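Levansucrase (Bacillus megaterium, PDB 3OM4) belongs to the levansucrase/invertase family of bacterial enzymes, whose catalytic domain is built as a five-bladed beta-propeller. Local coordinates at residues A[71-76]-A[148-153]; A[82-87]-A[106-111]; A[116-121]-A[185-190]. The protein carries 1 engineered substitution. All coordinates share one frame; numbering follows the deposited sequence.

Contact 1. Residues A[71-76]-A[148-153]; sequences LQNADG and GTLTKD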
loop_
_atom_site.group_PDB
_atom_site.type_symbol
_atom_site.label_atom_id
_atom_site.label_comp_id
_atom_site.label_asym_id
_atom_site.label_seq_id
_atom_site.Cartn_x
_atom_site.Cartn_y
_atom_site.Cartn_z
ATOM N N LEU A 71 -1.829 3.220 -13.675
ATOM C CA LEU A 71 -0.592 3.479 -14.395
ATOM C C LEU A 71 -0.299 4.971 -14.249
ATOM O O LEU A 71 -1.142 5.815 -14.572
ATOM C CB LEU A 71 -0.728 3.085 -15.870
ATOM C CG LEU A 71 0.457 3.354 -16.804
ATOM C CD1 LEU A 71 1.636 2.456 -16.468
ATOM C CD2 LEU A 71 0.040 3.171 -18.254
ATOM N N GLN A 72 0.888 5.286 -13.743
ATOM C CA GLN A 72 1.244 6.664 -13.418
ATOM C C GLN A 72 2.407 7.173 -14.249
ATOM O O GLN A 72 3.234 6.397 -14.723
ATOM C CB GLN A 72 1.614 6.785 -11.938
ATOM C CG GLN A 72 0.459 6.587 -10.973
ATOM C CD GLN A 72 0.920 6.480 -9.536
ATOM O OE1 GLN A 72 1.590 5.516 -9.155
ATOM N NE2 GLN A 72 0.564 7.470 -8.728
ATOM N N ASN A 73 2.465 8.491 -14.413
ATOM C CA ASN A 73 3.673 9.150 -14.877
ATOM C C ASN A 73 4.675 9.164 -13.720
ATOM O O ASN A 73 4.294 8.934 -12.567
ATOM C CB ASN A 73 3.348 10.571 -15.350
ATOM C CG ASN A 73 2.302 10.593 -16.460
ATOM O OD1 ASN A 73 2.443 9.910 -17.478
ATOM N ND2 ASN A 73 1.246 11.376 -16.264
ATOM N N ALA A 74 5.945 9.426 -14.022
ATOM C CA ALA A 74 7.005 9.417 -13.009
ATOM C C ALA A 74 6.666 10.249 -11.765
ATOM O O ALA A 74 7.018 9.865 -10.644
ATOM C CB ALA A 74 8.323 9.876 -13.616
ATOM N N ASP A 75 5.977 11.370 -11.973
ATOM C CA ASP A 75 5.616 12.295 -10.891
ATOM C C ASP A 75 4.364 11.877 -10.110
ATOM O O ASP A 75 3.973 12.546 -9.149
ATOM C CB ASP A 75 5.482 13.734 -11.422
ATOM C CG ASP A 75 4.268 13.932 -12.330
ATOM O OD1 ASP A 75 3.578 12.950 -12.680
ATOM O OD2 ASP A 75 4.004 15.098 -12.696
ATOM N N GLY A 76 3.738 10.782 -10.530
ATOM C CA GLY A 76 2.597 10.226 -9.809
ATOM C C GLY A 76 1.234 10.527 -10.402
ATOM O O GLY A 76 0.240 9.916 -10.008
ATOM N N GLY A 148 2.645 1.071 -11.171
ATOM C CA GLY A 148 2.870 1.032 -12.611
ATOM C C GLY A 148 3.275 2.403 -13.101
ATOM O O GLY A 148 2.662 3.408 -12.729
ATOM N N THR A 149 4.316 2.444 -13.928
ATOM C CA THR A 149 4.798 3.696 -14.495
ATOM C C THR A 149 4.873 3.633 -16.023
ATOM O O THR A 149 5.221 2.596 -16.598
ATOM C CB THR A 149 6.158 4.134 -13.870
ATOM O OG1 THR A 149 6.393 5.526 -14.134
ATOM C CG2 THR A 149 7.333 3.298 -14.396
ATOM N N LEU A 150 4.509 4.735 -16.670
ATOM C CA LEU A 150 4.669 4.864 -18.114
ATOM C C LEU A 150 6.013 5.530 -18.377
ATOM O O LEU A 150 6.206 6.707 -18.068
ATOM C CB LEU A 150 3.517 5.666 -18.737
ATOM C CG LEU A 150 3.553 5.913 -20.254
ATOM C CD1 LEU A 150 3.477 4.615 -21.063
ATOM C CD2 LEU A 150 2.442 6.868 -20.672
ATOM N N THR A 151 6.937 4.762 -18.944
ATOM C CA THR A 151 8.318 5.207 -19.110
ATOM C C THR A 151 8.442 6.298 -20.173
ATOM O O THR A 151 7.498 6.555 -20.930
ATOM C CB THR A 151 9.258 4.031 -19.472
ATOM O OG1 THR A 151 8.996 3.599 -20.811
ATOM C CG2 THR A 151 9.067 2.857 -18.516
ATOM N N LYS A 152 9.609 6.937 -20.213
ATOM C CA LYS A 152 9.954 7.886 -21.271
ATOM C C LYS A 152 9.797 7.260 -22.655
ATOM O O LYS A 152 9.296 7.904 -23.579
ATOM C CB LYS A 152 11.385 8.400 -21.084
ATOM C CG LYS A 152 11.492 9.608 -20.163
ATOM C CD LYS A 152 12.933 9.844 -19.726
ATOM C CE LYS A 152 13.016 11.039 -18.784
ATOM N NZ LYS A 152 14.351 11.137 -18.125
ATOM N N ASP A 153 10.209 5.999 -22.776
ATOM C CA ASP A 153 10.136 5.252 -24.032
ATOM C C ASP A 153 8.711 4.775 -24.360
ATOM O O ASP A 153 8.489 4.113 -25.376
ATOM C CB ASP A 153 11.112 4.067 -23.990
ATOM C CG ASP A 153 11.376 3.465 -25.364
ATOM O OD1 ASP A 153 11.445 4.221 -26.359
ATOM O OD2 ASP A 153 11.523 2.226 -25.445
HETATM O O HOH W 1 0.943 2.868 -9.764
HETATM O O HOH W 2 5.107 6.450 -11.709
HETATM O O HOH W 3 5.131 9.136 -18.518
#
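L71 leans over the strand beside it. With CG anti to the backbone N (chi1 177°), its CD1 methyl comes down 3.5 Å from T149 C, against the peptide that joins T149 to L150. Further along, L71 CG lies 4.3 Å from L150 CB. G148, the residue level with L71, offers the leucine nothing but backbone. Q72 and T149 pair in parallel, and their side chains share the face of the sheet away from L71. In this pairing Q72 N donates a hydrogen bond to G148 O at 2.8 Å, and L150 N donates one to Q72 O at 2.9 Å. T149 CA, 3.1 Å from Q72 O, adds a weaker CA-H...O contact.

The Q72 chain runs out extended beyond CG, and both ends of its amide are held. Q72 NE2 donates to G76 O at 2.8 Å, spanning the type I turn N73–G76, while OE1 accepts from a water that in turn accepts from G148 N. This fixes which way round the amide sits. Two more waters stitch the turn to the strand: one joins N73 O to T149 OG1, the other donates to both N73 OD1 and L150 O. N73 ND2 is hydrogen-bonded to T77 OG1, just past the turn.

Strand 84-92 flanks the other edge of 60-72, the backbones of I86 and L71 hydrogen-bonded to each other. Strand 156-164 continues the sheet beyond 142-150, bringing R157 and F159 against T149, and strand 228-235 packs H231 on Q72 and Y232 on T149.

Contact 2. Residues A[82-87]-A[106-111]; sequences HGYQIV and YKKAGD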
loop_
_atom_site.group_PDB
_atom_site.type_symbol
_atom_site.label_atom_id
_atom_site.label_comp_id
_atom_site.label_asym_id
_atom_site.label_seq_id
_atom_site.Cartn_x
_atom_site.Cartn_y
_atom_site.Cartn_z
ATOM N N HIS A 82 -2.142 5.733 -25.074
ATOM C CA HIS A 82 -2.886 5.666 -26.335
ATOM C C HIS A 82 -4.370 5.985 -26.135
ATOM O O HIS A 82 -5.244 5.282 -26.645
ATOM C CB HIS A 82 -2.686 4.295 -27.006
ATOM C CG HIS A 82 -1.293 4.087 -27.518
ATOM N ND1 HIS A 82 -0.373 3.274 -26.883
ATOM C CD2 HIS A 82 -0.656 4.606 -28.597
ATOM C CE1 HIS A 82 0.767 3.293 -27.555
ATOM N NE2 HIS A 82 0.623 4.095 -28.598
ATOM N N GLY A 83 -4.638 7.047 -25.372
ATOM C CA GLY A 83 -6.002 7.496 -25.084
ATOM C C GLY A 83 -6.708 6.777 -23.947
ATOM O O GLY A 83 -7.883 7.039 -23.680
ATOM N N TYR A 84 -5.996 5.873 -23.276
ATOM C CA TYR A 84 -6.584 5.063 -22.209
ATOM C C TYR A 84 -5.988 5.370 -20.845
ATOM O O TYR A 84 -4.801 5.669 -20.728
ATOM C CB TYR A 84 -6.389 3.571 -22.493
ATOM C CG TYR A 84 -7.103 3.062 -23.719
ATOM C CD1 TYR A 84 -8.451 2.712 -23.669
ATOM C CD2 TYR A 84 -6.428 2.916 -24.929
ATOM C CE1 TYR A 84 -9.112 2.238 -24.795
ATOM C CE2 TYR A 84 -7.081 2.443 -26.062
ATOM C CZ TYR A 84 -8.421 2.107 -25.985
ATOM O OH TYR A 84 -9.072 1.637 -27.103
ATOM N N GLN A 85 -6.826 5.287 -19.816
ATOM C CA GLN A 85 -6.338 5.186 -18.448
ATOM C C GLN A 85 -6.240 3.699 -18.113
ATOM O O GLN A 85 -7.100 2.910 -18.511
ATOM C CB GLN A 85 -7.267 5.919 -17.477
ATOM C CG GLN A 85 -7.141 7.441 -17.542
ATOM C CD GLN A 85 -8.091 8.166 -16.600
ATOM O OE1 GLN A 85 -9.087 7.606 -16.145
ATOM N NE2 GLN A 85 -7.785 9.426 -16.311
ATOM N N ILE A 86 -5.171 3.320 -17.417
ATOM C CA ILE A 86 -4.934 1.922 -17.063
ATOM C C ILE A 86 -4.872 1.753 -15.546
ATOM O O ILE A 86 -4.227 2.543 -14.850
ATOM C CB ILE A 86 -3.646 1.367 -17.736
ATOM C CG1 ILE A 86 -3.873 1.184 -19.243
ATOM C CG2 ILE A 86 -3.214 0.037 -17.101
ATOM C CD1 ILE A 86 -2.620 0.848 -20.044
ATOM N N VAL A 87 -5.564 0.726 -15.053
ATOM C CA VAL A 87 -5.542 0.360 -13.639
ATOM C C VAL A 87 -5.165 -1.111 -13.488
ATOM O O VAL A 87 -5.816 -1.993 -14.058
ATOM C CB VAL A 87 -6.904 0.641 -12.950
ATOM C CG1 VAL A 87 -6.987 -0.039 -11.585
ATOM C CG2 VAL A 87 -7.115 2.125 -12.789
ATOM N N TYR A 106 -8.775 -1.172 -18.202
ATOM C CA TYR A 106 -8.551 0.053 -18.968
ATOM C C TYR A 106 -9.849 0.748 -19.369
ATOM O O TYR A 106 -10.895 0.114 -19.492
ATOM C CB TYR A 106 -7.686 -0.229 -20.200
ATOM C CG TYR A 106 -8.322 -1.148 -21.219
ATOM C CD1 TYR A 106 -8.906 -0.634 -22.378
ATOM C CD2 TYR A 106 -8.340 -2.534 -21.029
ATOM C CE1 TYR A 106 -9.488 -1.468 -23.319
ATOM C CE2 TYR A 106 -8.924 -3.377 -21.964
ATOM C CZ TYR A 106 -9.496 -2.835 -23.108
ATOM O OH TYR A 106 -10.075 -3.657 -24.041
ATOM N N LYS A 107 -9.762 2.056 -19.577
ATOM C CA LYS A 107 -10.932 2.888 -19.840
ATOM C C LYS A 107 -10.524 4.061 -20.721
ATOM O O LYS A 107 -9.484 4.681 -20.494
ATOM C CB LYS A 107 -11.516 3.391 -18.511
ATOM C CG LYS A 107 -12.659 4.402 -18.623
ATOM C CD LYS A 107 -13.068 4.979 -17.258
ATOM C CE LYS A 107 -12.010 5.913 -16.652
ATOM N NZ LYS A 107 -11.747 7.141 -17.456
ATOM N N LYS A 108 -11.340 4.349 -21.734
ATOM C CA LYS A 108 -11.173 5.559 -22.534
ATOM C C LYS A 108 -11.073 6.753 -21.589
ATOM O O LYS A 108 -11.906 6.911 -20.696
ATOM C CB LYS A 108 -12.348 5.734 -23.503
ATOM C CG LYS A 108 -12.409 4.701 -24.625
ATOM C CD LYS A 108 -11.442 5.042 -25.752
ATOM C CE LYS A 108 -11.504 4.012 -26.869
ATOM N NZ LYS A 108 -10.386 4.202 -27.839
ATOM N N ALA A 109 -10.043 7.575 -21.781
ATOM C CA ALA A 109 -9.717 8.668 -20.857
ATOM C C ALA A 109 -10.916 9.540 -20.472
ATOM O O ALA A 109 -10.996 10.017 -19.337
ATOM C CB ALA A 109 -8.589 9.528 -21.425
ATOM N N GLY A 110 -11.842 9.721 -21.413
ATOM C CA GLY A 110 -13.015 10.579 -21.221
ATOM C C GLY A 110 -14.287 9.884 -20.759
ATOM O O GLY A 110 -15.275 10.549 -20.432
ATOM N N ASP A 111 -14.278 8.553 -20.746
ATOM C CA ASP A 111 -15.385 7.784 -20.174
ATOM C C ASP A 111 -15.340 7.876 -18.651
ATOM O O ASP A 111 -14.267 8.049 -18.067
ATOM C CB ASP A 111 -15.335 6.325 -20.634
ATOM C CG ASP A 111 -15.921 6.122 -22.026
ATOM O OD1 ASP A 111 -16.624 7.023 -22.538
ATOM O OD2 ASP A 111 -15.682 5.043 -22.610
#
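Strands 84-87 and 106-108 run antiparallel at 159°, with Q85 and K107 as the hydrogen-bonded pair between two non-hydrogen-bonded ones, Y84–K108 and I86–Y106. Q85 N donates to K107 O at 2.8 Å, and K107 N returns the bond to Q85 O, in the carbonyl plane. One step further, A109 N reaches G83 O.

On one face the two tyrosines project together from the sheet, and Y106 presents its edge to the face of the Y84 ring in an offset edge-to-face (T-shaped) stack, planes at 80°, with CD1 of Y106 only 3.6 Å from CD1 of Y84. K108 runs along the other flank of Y84: its chain is bent at chi2 (-80°), which brings K108 CE to 3.6 Å from Y84 CE1 and lets K108 NZ donate to Y84 OH at 3.0 Å. K108 NZ is also hydrogen-bonded to D185 O, the main partner of that ammonium, while Y106 OH accepts from L188 N.

This is the beta hairpin 84-92/101-108, the middle pair of a four-stranded antiparallel meander of the kind that forms a propeller blade.

Q85 and K107 occupy the opposite face, next to each other. Bends at chi3 and chi4 curl the lysine back over the turn K108–D111, where K107 NZ donates to D111 O at 2.7 Å and, over a longer distance, to K108 O. Across the contact, K107 NZ reaches Q85 OE1 at 3.0 Å from above the amide plane. K108 O also takes D111 N, from the face opposite the ammonium. Beyond OE1, Q85 NE2 is hydrogen-bonded to T452 OG1.

Contact 3. Residues A[116-121]-A[185-190]; sequences SWKNAG and DNTLKV
Between A120 and V190 a water molecule spans two strands that run side by side without direct backbone pairing. It donates to A120 O at 2.7 Å and accepts from V190 N at 3.0 Å. Strands 118-121 and 187-190 head nearly the same way, 21° apart, but their axes stay 6.5 Å from one another at the closest.

The A120 methyl points toward strand 187-190, its CB 3.8 Å from L188 O and 4.3 Å from V190 CG2. At the other end K118 reaches across. A bend at chi3 (81°) lets K118 NZ donate to N186 O at 2.9 Å, coming from above the carbonyl plane rather than in it. The N186 side chain crosses the lysine at a slant, with OD1 3.2 Å from K118 NZ but poorly angled for a bond. T187 OG1 stands near the same ammonium and is held by N184 OD1. On the far side of its strand N119 folds back in an Asx turn, OD1 accepting from G121 N.

Strands 60-72, 84-92, 101-108 and 118-122 form one antiparallel meander, and 142-150, 156-164, 170-184 and 187-200 the next. The contact thus brings together the last strands of two successive meanders, an arrangement consistent with adjacent blades of the family's five-bladed beta-propeller.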
loop_
_atom_site.group_PDB
_atom_site.type_symbol
_atom_site.label_atom_id
_atom_site.label_comp_id
_atom_site.label_asym_id
_atom_site.label_seq_id
_atom_site.Cartn_x
_atom_site.Cartn_y
_atom_site.Cartn_z
ATOM N N SER A 116 -17.615 1.393 -17.935
ATOM C CA SER A 116 -16.669 1.748 -19.000
ATOM C C SER A 116 -15.301 1.079 -18.851
ATOM O O SER A 116 -14.479 1.122 -19.773
ATOM C CB SER A 116 -16.489 3.268 -19.078
ATOM O OG SER A 116 -17.704 3.914 -19.418
ATOM N N TRP A 117 -15.052 0.482 -17.688
ATOM C CA TRP A 117 -13.805 -0.231 -17.438
ATOM C C TRP A 117 -13.833 -1.591 -18.108
ATOM O O TRP A 117 -14.617 -2.462 -17.730
ATOM C CB TRP A 117 -13.556 -0.389 -15.938
ATOM C CG TRP A 117 -13.137 0.879 -15.286
ATOM C CD1 TRP A 117 -13.922 1.723 -14.561
ATOM C CD2 TRP A 117 -11.830 1.460 -15.307
ATOM N NE1 TRP A 117 -13.187 2.797 -14.123
ATOM C CE2 TRP A 117 -11.897 2.662 -14.568
ATOM C CE3 TRP A 117 -10.606 1.083 -15.878
ATOM C CZ2 TRP A 117 -10.788 3.489 -14.379
ATOM C CZ3 TRP A 117 -9.502 1.912 -15.696
ATOM C CH2 TRP A 117 -9.605 3.103 -14.953
ATOM N N LYS A 118 -12.986 -1.752 -19.120
ATOM C CA LYS A 118 -12.824 -3.032 -19.799
ATOM C C LYS A 118 -11.680 -3.810 -19.155
ATOM O O LYS A 118 -10.824 -3.229 -18.485
ATOM C CB LYS A 118 -12.562 -2.823 -21.292
ATOM C CG LYS A 118 -13.745 -2.223 -22.051
ATOM C CD LYS A 118 -13.437 -2.040 -23.534
ATOM C CE LYS A 118 -13.598 -3.342 -24.307
ATOM N NZ LYS A 118 -13.512 -3.124 -25.779
ATOM N N ASN A 119 -11.678 -5.123 -19.362
ATOM C CA ASN A 119 -10.709 -6.020 -18.742
ATOM C C ASN A 119 -9.818 -6.680 -19.792
ATOM O O ASN A 119 -10.301 -7.426 -20.645
ATOM C CB ASN A 119 -11.455 -7.077 -17.919
ATOM C CG ASN A 119 -10.529 -8.000 -17.137
ATOM O OD1 ASN A 119 -9.312 -7.818 -17.106
ATOM N ND2 ASN A 119 -11.116 -8.998 -16.492
ATOM N N ALA A 120 -8.520 -6.394 -19.721
ATOM C CA ALA A 120 -7.547 -6.980 -20.643
ATOM C C ALA A 120 -7.041 -8.343 -20.155
ATOM O O ALA A 120 -6.233 -8.988 -20.821
ATOM C CB ALA A 120 -6.384 -6.016 -20.878
ATOM N N GLY A 121 -7.530 -8.772 -18.992
ATOM C CA GLY A 121 -7.157 -10.061 -18.414
ATOM C C GLY A 121 -5.956 -9.963 -17.495
ATOM O O GLY A 121 -5.535 -8.864 -17.123
ATOM N N ASP A 185 -9.759 -0.293 -32.522
ATOM C CA ASP A 185 -9.888 1.072 -31.993
ATOM C C ASP A 185 -10.364 1.180 -30.539
ATOM O O ASP A 185 -10.155 2.212 -29.897
ATOM C CB ASP A 185 -10.808 1.912 -32.890
ATOM C CG ASP A 185 -10.059 2.600 -34.018
ATOM O OD1 ASP A 185 -9.749 1.933 -35.029
ATOM O OD2 ASP A 185 -9.798 3.818 -33.898
ATOM N N ASN A 186 -10.997 0.128 -30.024
ATOM C CA ASN A 186 -11.585 0.170 -28.679
ATOM C C ASN A 186 -11.068 -0.891 -27.695
ATOM O O ASN A 186 -11.633 -1.060 -26.609
ATOM C CB ASN A 186 -13.120 0.135 -28.761
ATOM C CG ASN A 186 -13.649 -1.141 -29.398
ATOM O OD1 ASN A 186 -13.542 -2.230 -28.828
ATOM N ND2 ASN A 186 -14.241 -1.009 -30.581
ATOM N N THR A 187 -9.997 -1.587 -28.069
ATOM C CA THR A 187 -9.456 -2.674 -27.250
ATOM C C THR A 187 -7.952 -2.525 -27.004
ATOM O O THR A 187 -7.196 -2.144 -27.900
ATOM C CB THR A 187 -9.742 -4.061 -27.890
ATOM O OG1 THR A 187 -11.118 -4.142 -28.277
ATOM C CG2 THR A 187 -9.433 -5.203 -26.918
ATOM N N LEU A 188 -7.541 -2.810 -25.770
ATOM C CA LEU A 188 -6.136 -2.990 -25.427
ATOM C C LEU A 188 -5.899 -4.463 -25.123
ATOM O O LEU A 188 -6.755 -5.128 -24.539
ATOM C CB LEU A 188 -5.753 -2.147 -24.209
ATOM C CG LEU A 188 -5.555 -0.636 -24.345
ATOM C CD1 LEU A 188 -5.294 -0.038 -22.975
ATOM C CD2 LEU A 188 -4.409 -0.288 -25.290
ATOM N N LYS A 189 -4.734 -4.965 -25.518
ATOM C CA LYS A 189 -4.381 -6.362 -25.302
ATOM C C LYS A 189 -3.040 -6.465 -24.584
ATOM O O LYS A 189 -2.109 -5.722 -24.890
ATOM C CB LYS A 189 -4.308 -7.099 -26.644
ATOM C CG LYS A 189 -3.957 -8.583 -26.545
ATOM C CD LYS A 189 -3.616 -9.159 -27.909
ATOM C CE LYS A 189 -3.134 -10.598 -27.797
ATOM N NZ LYS A 189 -2.824 -11.181 -29.132
ATOM N N VAL A 190 -2.954 -7.378 -23.620
ATOM C CA VAL A 190 -1.669 -7.757 -23.050
ATOM C C VAL A 190 -1.073 -8.833 -23.954
ATOM O O VAL A 190 -1.612 -9.937 -24.060
ATOM C CB VAL A 190 -1.795 -8.263 -21.592
ATOM C CG1 VAL A 190 -0.464 -8.828 -21.097
ATOM C CG2 VAL A 190 -2.265 -7.137 -20.675
HETATM O O HOH W 4 -5.437 -8.977 -23.374
#

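Overall arrangement
All three contacts lie on one side of the chain's centre, in successive meanders joined by the parallel pair 60-72/142-150. Contact 1 joins their first strands; contact 3 brings their last strands, 118-122 and 187-200, side by side, about 19 Å away between centres. Contact 2, the hairpin 84-92/101-108, falls between: its centre is about 14 Å from contact 1 and about 9 Å from contact 3, and it touches both. Along the chain, contact 2 lies between the two segments of contact 1 and closes before contact 3 opens, whereas contacts 1 and 3 interleave. The meanders thus meet directly at their first strands and more loosely at their last, as adjacent blades of a propeller would.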